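Local structure of putative vitamin-B12 independent methionine synthase family protein (Listeria monocytogenes, 1YPX) at residues L213-I225 with P255-D267. The protein probably binds zinc and transfers a methyl group from 5-methyltetrahydropteroyltriglutamate to homocysteine, as cobalamin-independent methionine synthases do. Numbering follows the deposited sequence.
Sequences LQETYKNLINEAI and PVAETLFGKLNID
K218 and L264 bring the two backbones to 6.0 Å between their CA atoms, and N222 and N265 come equally near. Helix 213-224 thus runs beside the short helix 258-261 and the loop after it, on the outside of a TIM-barrel-like fold. The two segments lead into neighbouring parallel strands, 233-238 and 268-272. At one end, the amide of Q214 packs on V256, with CD 3.3 Å from CG1, and the two side chains cross at about a right angle. W191 of helix 190-193 touches Q214, V256 and T259. Further along, the aliphatic parts of two lysines meet, K218 CD lying 3.4 Å from K263 CD. CG of K218 is anti to its backbone N (chi1 170°), and bends further out turn the chain back toward E215. K218 NZ forms a salt bridge with E215 OE1, which probably offsets the nearby positive charge of K263. Deeper in, L264 puts CD1 against CG2 of I221 and CD2 toward the backbone of K218. I225 and I266 continue this apolar layer down to strand 233-238, where I225 touches I234 and I266 touches M236. The polar link is N222. Its ND2 gives a weak hydrogen bond to the backbone O of K263. A water donates to N222 O and accepts a weak hydrogen bond from N265 ND2. N265 is the centre of an inverse gamma turn, and its backbone N donates to N222 OD1 at 2.6 Å, in the carbonyl plane, with an N-H...O angle of 159°.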
loop_
_atom_site.group_PDB
_atom_site.type_symbol
_atom_site.label_atom_id
_atom_site.label_comp_id
_atom_site.label_asym_id
_atom_site.label_seq_id
_atom_site.Cartn_x
_atom_site.Cartn_y
_atom_site.Cartn_z
ATOM N N LEU A 213 -10.423 -15.342 -10.432
ATOM C CA LEU A 213 -9.334 -14.406 -10.202
ATOM C C LEU A 213 -8.880 -14.441 -8.748
ATOM O O LEU A 213 -7.680 -14.443 -8.470
ATOM C CB LEU A 213 -9.766 -12.987 -10.575
ATOM C CG LEU A 213 -9.850 -12.705 -12.074
ATOM C CD1 LEU A 213 -10.291 -11.272 -12.288
ATOM C CD2 LEU A 213 -8.495 -12.945 -12.722
ATOM N N GLN A 214 -9.841 -14.475 -7.826
ATOM C CA GLN A 214 -9.531 -14.512 -6.396
ATOM C C GLN A 214 -8.590 -15.668 -6.065
ATOM O O GLN A 214 -7.849 -15.623 -5.080
ATOM C CB GLN A 214 -10.819 -14.631 -5.565
ATOM C CG GLN A 214 -11.708 -13.393 -5.625
ATOM C CD GLN A 214 -12.866 -13.436 -4.638
ATOM O OE1 GLN A 214 -12.662 -13.527 -3.422
ATOM N NE2 GLN A 214 -14.090 -13.366 -5.158
ATOM N N GLU A 215 -8.624 -16.695 -6.910
ATOM C CA GLU A 215 -7.788 -17.872 -6.744
ATOM C C GLU A 215 -6.403 -17.586 -7.326
ATOM O O GLU A 215 -5.392 -17.664 -6.616
ATOM C CB GLU A 215 -8.430 -19.069 -7.456
ATOM C CG GLU A 215 -7.978 -20.434 -6.945
ATOM C CD GLU A 215 -8.396 -20.698 -5.507
ATOM O OE1 GLU A 215 -8.192 -21.839 -5.031
ATOM O OE2 GLU A 215 -8.925 -19.771 -4.851
ATOM N N THR A 216 -6.357 -17.249 -8.614
ATOM C CA THR A 216 -5.081 -16.947 -9.256
ATOM C C THR A 216 -4.327 -15.912 -8.399
ATOM O O THR A 216 -3.132 -16.068 -8.132
ATOM C CB THR A 216 -5.284 -16.410 -10.708
ATOM O OG1 THR A 216 -5.958 -15.151 -10.673
ATOM C CG2 THR A 216 -6.115 -17.385 -11.527
ATOM N N TYR A 217 -5.052 -14.891 -7.937
ATOM C CA TYR A 217 -4.493 -13.826 -7.099
ATOM C C TYR A 217 -4.054 -14.293 -5.713
ATOM O O TYR A 217 -2.924 -14.038 -5.302
ATOM C CB TYR A 217 -5.504 -12.686 -6.947
ATOM C CG TYR A 217 -5.776 -11.920 -8.224
ATOM C CD1 TYR A 217 -6.670 -10.851 -8.238
ATOM C CD2 TYR A 217 -5.118 -12.247 -9.415
ATOM C CE1 TYR A 217 -6.902 -10.121 -9.403
ATOM C CE2 TYR A 217 -5.340 -11.525 -10.587
ATOM C CZ TYR A 217 -6.234 -10.460 -10.570
ATOM O OH TYR A 217 -6.440 -9.720 -11.711
ATOM N N LYS A 218 -4.941 -14.970 -4.989
ATOM C CA LYS A 218 -4.598 -15.459 -3.654
ATOM C C LYS A 218 -3.326 -16.301 -3.703
ATOM O O LYS A 218 -2.454 -16.180 -2.840
ATOM C CB LYS A 218 -5.732 -16.300 -3.068
ATOM C CG LYS A 218 -5.340 -17.035 -1.789
ATOM C CD LYS A 218 -6.002 -18.405 -1.715
ATOM C CE LYS A 218 -5.518 -19.332 -2.840
ATOM N NZ LYS A 218 -6.335 -20.589 -2.979
ATOM N N ASN A 219 -3.225 -17.158 -4.710
ATOM C CA ASN A 219 -2.051 -18.006 -4.857
ATOM C C ASN A 219 -0.856 -17.194 -5.336
ATOM O O ASN A 219 0.285 -17.480 -4.977
ATOM C CB ASN A 219 -2.345 -19.136 -5.845
ATOM C CG ASN A 219 -3.451 -20.057 -5.363
ATOM O OD1 ASN A 219 -3.297 -20.759 -4.365
ATOM N ND2 ASN A 219 -4.575 -20.052 -6.069
ATOM N N LEU A 220 -1.126 -16.180 -6.150
ATOM C CA LEU A 220 -0.070 -15.312 -6.668
ATOM C C LEU A 220 0.577 -14.525 -5.531
ATOM O O LEU A 220 1.807 -14.453 -5.428
ATOM C CB LEU A 220 -0.649 -14.339 -7.695
ATOM C CG LEU A 220 0.302 -13.248 -8.189
ATOM C CD1 LEU A 220 1.572 -13.868 -8.763
ATOM C CD2 LEU A 220 -0.405 -12.405 -9.243
ATOM N N ILE A 221 -0.275 -13.949 -4.680
ATOM C CA ILE A 221 0.157 -13.156 -3.543
ATOM C C ILE A 221 0.915 -14.001 -2.532
ATOM O O ILE A 221 2.043 -13.674 -2.159
ATOM C CB ILE A 221 -1.026 -12.542 -2.779
ATOM C CG1 ILE A 221 -1.965 -11.788 -3.729
ATOM C CG2 ILE A 221 -0.500 -11.674 -1.656
ATOM C CD1 ILE A 221 -1.281 -10.850 -4.676
ATOM N N ASN A 222 0.296 -15.082 -2.070
ATOM C CA ASN A 222 0.965 -15.918 -1.078
ATOM C C ASN A 222 2.319 -16.385 -1.594
ATOM O O ASN A 222 3.300 -16.397 -0.851
ATOM C CB ASN A 222 0.095 -17.125 -0.681
ATOM C CG ASN A 222 -1.118 -16.728 0.167
ATOM O OD1 ASN A 222 -1.016 -15.887 1.070
ATOM N ND2 ASN A 222 -2.267 -17.347 -0.114
ATOM N N GLU A 223 2.374 -16.755 -2.868
ATOM C CA GLU A 223 3.631 -17.203 -3.450
ATOM C C GLU A 223 4.652 -16.067 -3.496
ATOM O O GLU A 223 5.825 -16.263 -3.166
ATOM C CB GLU A 223 3.419 -17.743 -4.864
ATOM C CG GLU A 223 4.669 -18.366 -5.440
ATOM C CD GLU A 223 4.525 -18.764 -6.890
ATOM O OE1 GLU A 223 5.550 -19.225 -7.460
ATOM O OE2 GLU A 223 3.404 -18.619 -7.460
ATOM N N ALA A 224 4.195 -14.886 -3.910
ATOM C CA ALA A 224 5.046 -13.705 -4.003
ATOM C C ALA A 224 5.688 -13.354 -2.665
ATOM O O ALA A 224 6.820 -12.871 -2.622
ATOM C CB ALA A 224 4.235 -12.519 -4.511
ATOM N N ILE A 225 4.963 -13.597 -1.577
ATOM C CA ILE A 225 5.475 -13.298 -0.246
ATOM C C ILE A 225 5.806 -14.556 0.558
ATOM O O ILE A 225 5.890 -14.509 1.788
ATOM C CB ILE A 225 4.471 -12.461 0.556
ATOM C CG1 ILE A 225 3.170 -13.241 0.750
ATOM C CG2 ILE A 225 4.207 -11.166 -0.165
ATOM C CD1 ILE A 225 2.201 -12.579 1.703
ATOM N N PRO A 255 -17.830 -10.419 -1.040
ATOM C CA PRO A 255 -17.285 -11.502 -1.866
ATOM C C PRO A 255 -15.809 -11.774 -1.585
ATOM O O PRO A 255 -15.450 -12.825 -1.039
ATOM C CB PRO A 255 -17.528 -11.005 -3.291
ATOM C CG PRO A 255 -17.521 -9.509 -3.141
ATOM C CD PRO A 255 -18.311 -9.309 -1.882
ATOM N N VAL A 256 -14.963 -10.819 -1.960
ATOM C CA VAL A 256 -13.526 -10.932 -1.758
ATOM C C VAL A 256 -13.170 -10.708 -0.304
ATOM O O VAL A 256 -12.309 -9.898 0.013
ATOM C CB VAL A 256 -12.761 -9.910 -2.624
ATOM C CG1 VAL A 256 -13.000 -10.210 -4.097
ATOM C CG2 VAL A 256 -13.212 -8.494 -2.290
ATOM N N ALA A 257 -13.837 -11.440 0.577
ATOM C CA ALA A 257 -13.595 -11.309 2.002
ATOM C C ALA A 257 -13.235 -12.655 2.602
ATOM O O ALA A 257 -12.656 -12.727 3.687
ATOM C CB ALA A 257 -14.824 -10.751 2.682
ATOM N N GLU A 258 -13.581 -13.722 1.889
ATOM C CA GLU A 258 -13.305 -15.082 2.347
ATOM C C GLU A 258 -11.840 -15.441 2.144
ATOM O O GLU A 258 -11.142 -15.810 3.090
ATOM C CB GLU A 258 -14.182 -16.072 1.582
ATOM C CG GLU A 258 -15.646 -15.664 1.509
ATOM C CD GLU A 258 -16.325 -15.623 2.871
ATOM O OE1 GLU A 258 -15.887 -14.824 3.731
ATOM O OE2 GLU A 258 -17.297 -16.388 3.074
ATOM N N THR A 259 -11.384 -15.324 0.899
ATOM C CA THR A 259 -10.004 -15.640 0.537
ATOM C C THR A 259 -9.026 -14.549 0.983
ATOM O O THR A 259 -7.835 -14.804 1.158
ATOM C CB THR A 259 -9.866 -15.835 -0.996
ATOM O OG1 THR A 259 -9.685 -14.562 -1.629
ATOM C CG2 THR A 259 -11.126 -16.492 -1.565
ATOM N N LEU A 260 -9.546 -13.336 1.161
ATOM C CA LEU A 260 -8.739 -12.200 1.584
ATOM C C LEU A 260 -8.351 -12.246 3.059
ATOM O O LEU A 260 -7.186 -12.073 3.411
ATOM C CB LEU A 260 -9.470 -10.884 1.298
ATOM C CG LEU A 260 -8.970 -10.058 0.105
ATOM C CD1 LEU A 260 -9.665 -8.709 0.078
ATOM C CD2 LEU A 260 -7.470 -9.857 0.219
ATOM N N PHE A 261 -9.315 -12.475 3.935
ATOM C CA PHE A 261 -8.990 -12.513 5.349
ATOM C C PHE A 261 -8.801 -13.929 5.881
ATOM O O PHE A 261 -8.348 -14.118 7.009
ATOM C CB PHE A 261 -10.068 -11.781 6.145
ATOM C CG PHE A 261 -10.399 -10.423 5.597
ATOM C CD1 PHE A 261 -9.391 -9.528 5.259
ATOM C CD2 PHE A 261 -11.724 -10.039 5.417
ATOM C CE1 PHE A 261 -9.700 -8.271 4.746
ATOM C CE2 PHE A 261 -12.045 -8.784 4.906
ATOM C CZ PHE A 261 -11.032 -7.898 4.570
ATOM N N GLY A 262 -9.132 -14.925 5.066
ATOM C CA GLY A 262 -8.975 -16.297 5.509
ATOM C C GLY A 262 -7.836 -17.051 4.848
ATOM O O GLY A 262 -7.175 -17.870 5.487
ATOM N N LYS A 263 -7.589 -16.768 3.573
ATOM C CA LYS A 263 -6.542 -17.455 2.829
ATOM C C LYS A 263 -5.231 -16.683 2.641
ATOM O O LYS A 263 -4.148 -17.272 2.652
ATOM C CB LYS A 263 -7.094 -17.872 1.463
ATOM C CG LYS A 263 -8.268 -18.843 1.533
ATOM C CD LYS A 263 -8.706 -19.308 0.142
ATOM C CE LYS A 263 -9.923 -20.241 0.211
ATOM N NZ LYS A 263 -10.479 -20.582 -1.133
ATOM N N LEU A 264 -5.335 -15.371 2.464
ATOM C CA LEU A 264 -4.169 -14.508 2.258
ATOM C C LEU A 264 -3.237 -14.497 3.467
ATOM O O LEU A 264 -3.662 -14.178 4.573
ATOM C CB LEU A 264 -4.640 -13.084 1.975
ATOM C CG LEU A 264 -4.006 -12.378 0.790
ATOM C CD1 LEU A 264 -2.495 -12.384 0.958
ATOM C CD2 LEU A 264 -4.415 -13.076 -0.489
ATOM N N ASN A 265 -1.962 -14.813 3.251
ATOM C CA ASN A 265 -0.984 -14.848 4.342
ATOM C C ASN A 265 -0.311 -13.515 4.618
ATOM O O ASN A 265 0.918 -13.421 4.705
ATOM C CB ASN A 265 0.072 -15.904 4.055
ATOM C CG ASN A 265 -0.498 -17.289 4.099
ATOM O OD1 ASN A 265 -1.132 -17.663 5.081
ATOM N ND2 ASN A 265 -0.285 -18.059 3.045
ATOM N N ILE A 266 -1.135 -12.488 4.788
ATOM C CA ILE A 266 -0.647 -11.145 5.025
ATOM C C ILE A 266 -0.797 -10.709 6.489
ATOM O O ILE A 266 -1.675 -11.183 7.204
ATOM C CB ILE A 266 -1.350 -10.189 4.026
ATOM C CG1 ILE A 266 -0.296 -9.549 3.132
ATOM C CG2 ILE A 266 -2.183 -9.151 4.729
ATOM C CD1 ILE A 266 -0.868 -8.897 1.905
ATOM N N ASP A 267 0.077 -9.818 6.937
ATOM C CA ASP A 267 0.041 -9.378 8.324
ATOM C C ASP A 267 -1.094 -8.440 8.688
ATOM O O ASP A 267 -1.753 -8.638 9.701
ATOM C CB ASP A 267 1.375 -8.742 8.686
ATOM C CG ASP A 267 2.519 -9.705 8.537
ATOM O OD1 ASP A 267 2.523 -10.711 9.283
ATOM O OD2 ASP A 267 3.399 -9.470 7.674
HETATM O O HOH W 1 2.764 -17.475 2.013
#